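Local atomic coordinates of beta-gamma-crystallin (Geodia cydonium, PDB entry 4IAU), a protein that belongs to the beta/gamma-crystallin family and binds a calcium ion, though its biological role remains unknown. Residues S2-V6 / Q16-S20. Numbering follows the deposited sequence.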
loop_
_atom_site.group_PDB
_atom_site.type_symbol
_atom_site.label_atom_id
_atom_site.label_comp_id
_atom_site.label_asym_id
_atom_site.label_seq_id
_atom_site.Cartn_x
_atom_site.Cartn_y
_atom_site.Cartn_z
ATOM N N SER A 2 7.472 -18.186 -1.153
ATOM C CA SER A 2 6.925 -16.871 -1.375
ATOM C C SER A 2 6.343 -16.354 -0.083
ATOM O O SER A 2 5.702 -17.122 0.636
ATOM C CB SER A 2 5.786 -16.877 -2.411
ATOM O OG SER A 2 4.789 -17.794 -1.959
ATOM N N THR A 3 6.525 -15.078 0.155
ATOM C CA THR A 3 6.005 -14.405 1.319
ATOM C C THR A 3 4.630 -13.749 1.108
ATOM O O THR A 3 3.846 -13.576 2.083
ATOM C CB THR A 3 7.028 -13.350 1.797
ATOM O OG1 THR A 3 8.273 -14.052 1.953
ATOM C CG2 THR A 3 6.605 -13.002 3.178
ATOM N N ALA A 4 4.292 -13.379 -0.084
ATOM C CA ALA A 4 2.947 -12.894 -0.450
ATOM C C ALA A 4 2.523 -13.634 -1.706
ATOM O O ALA A 4 3.347 -13.899 -2.583
ATOM C CB ALA A 4 2.971 -11.397 -0.672
ATOM N N LYS A 5 1.219 -13.942 -1.799
ATOM C CA LYS A 5 0.733 -14.714 -2.932
ATOM C C LYS A 5 -0.736 -14.414 -3.157
ATOM O O LYS A 5 -1.516 -14.353 -2.192
ATOM C CB LYS A 5 1.000 -16.198 -2.717
ATOM C CG LYS A 5 0.907 -17.037 -3.959
ATOM C CD LYS A 5 1.300 -18.500 -3.662
ATOM C CE LYS A 5 1.261 -19.304 -4.946
ATOM N NZ LYS A 5 1.628 -20.731 -4.594
ATOM N N VAL A 6 -1.120 -14.263 -4.405
ATOM C CA VAL A 6 -2.502 -14.050 -4.788
ATOM C C VAL A 6 -2.799 -14.855 -6.054
ATOM O O VAL A 6 -1.991 -14.920 -6.953
ATOM C CB VAL A 6 -2.830 -12.546 -4.947
ATOM C CG1 VAL A 6 -1.981 -11.898 -6.045
ATOM C CG2 VAL A 6 -4.309 -12.329 -5.206
ATOM N N GLN A 16 -3.977 -17.454 -12.646
ATOM C CA GLN A 16 -2.542 -17.275 -12.479
ATOM C C GLN A 16 -2.283 -16.830 -11.062
ATOM O O GLN A 16 -3.057 -16.064 -10.480
ATOM C CB GLN A 16 -2.023 -16.218 -13.464
ATOM C CG GLN A 16 -0.504 -16.158 -13.525
ATOM C CD GLN A 16 0.031 -15.276 -14.600
ATOM O OE1 GLN A 16 -0.711 -14.611 -15.317
ATOM N NE2 GLN A 16 1.357 -15.248 -14.738
ATOM N N ASP A 17 -1.141 -17.292 -10.517
ATOM C CA ASP A 17 -0.712 -16.853 -9.203
ATOM C C ASP A 17 0.437 -15.846 -9.361
ATOM O O ASP A 17 1.248 -15.943 -10.249
ATOM C CB ASP A 17 -0.228 -18.027 -8.377
ATOM C CG ASP A 17 -1.287 -19.082 -8.088
ATOM O OD1 ASP A 17 -2.464 -18.798 -8.239
ATOM O OD2 ASP A 17 -0.852 -20.232 -7.719
ATOM N N PHE A 18 0.468 -14.878 -8.430
ATOM C CA PHE A 18 1.481 -13.850 -8.395
ATOM C C PHE A 18 2.063 -13.767 -7.000
ATOM O O PHE A 18 1.361 -13.915 -5.995
ATOM C CB PHE A 18 0.854 -12.503 -8.744
ATOM C CG PHE A 18 0.273 -12.476 -10.142
ATOM C CD1 PHE A 18 -1.039 -12.921 -10.347
ATOM C CD2 PHE A 18 1.021 -12.045 -11.216
ATOM C CE1 PHE A 18 -1.589 -12.946 -11.624
ATOM C CE2 PHE A 18 0.467 -12.055 -12.497
ATOM C CZ PHE A 18 -0.817 -12.516 -12.696
ATOM N N THR A 19 3.379 -13.459 -6.938
ATOM C CA THR A 19 4.103 -13.351 -5.684
ATOM C C THR A 19 4.868 -12.041 -5.609
ATOM O O THR A 19 5.610 -11.831 -4.651
ATOM C CB THR A 19 5.093 -14.502 -5.504
ATOM O OG1 THR A 19 6.008 -14.514 -6.589
ATOM C CG2 THR A 19 4.341 -15.838 -5.507
ATOM N N SER A 20 4.725 -11.152 -6.582
ATOM C CA SER A 20 5.450 -9.905 -6.605
ATOM C C SER A 20 4.623 -8.830 -7.264
ATOM O O SER A 20 3.617 -9.114 -7.922
ATOM C CB SER A 20 6.792 -10.082 -7.310
ATOM O OG SER A 20 6.550 -10.330 -8.673
HETATM O O HOH W 1 6.324 -12.770 -2.155
HETATM O O HOH W 2 1.592 -21.227 -7.568
#
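Val6 and Phe18 face each other as an antiparallel hydrogen-bonded pair in the first beta hairpin of this crystallin, whose strands 5-9 and 15-18 belong to an antiparallel sheet of a beta/gamma-crystallin Greek key domain, with strand 15-18 at its edge. Val6 N gives its hydrogen to Phe18 O at 3.0 Å, and Phe18 N returns a bond to Val6 O at 2.9 Å. Each carbonyl also receives an alpha C-H: Lys5 CA lies 3.2 Å from Phe18 O, and Asp17 CA approaches Val6 O similarly. Toward the N-terminus, beyond this pair of bonds, the direct pairing stops, and one water accepts from Ala4 N and donates to Thr19 O, while Thr19 CA still points its hydrogen at Ala4 O.

The side chains differ between the two faces of the hairpin. On the buried face, Val6 CG1 packs 4.0 Å from Phe18 CB, so the valine meets the root of the aromatic side chain; the ring itself lies edge-to-face with Phe76, and Val6 also touches Trp39 and Phe41 of strand 38-42. On the other, more exposed face, a chi1 of -163° turns Lys5 CG away from the backbone N, and the extended chain runs past the methyl CG2 of Thr19 and brings CE within 3.6 Å of Asp17 OD2. Thr19 CG2 also touches Ser2 CB. Asp17 OD1 is hydrogen-bonded to Thr7 OG1, whereas OD2 stands 4.0 Å from Lys5 NZ, too far for a salt bridge; a water spans that gap, accepting from Lys5 NZ and donating to Asp17 OD2 at 2.6 Å.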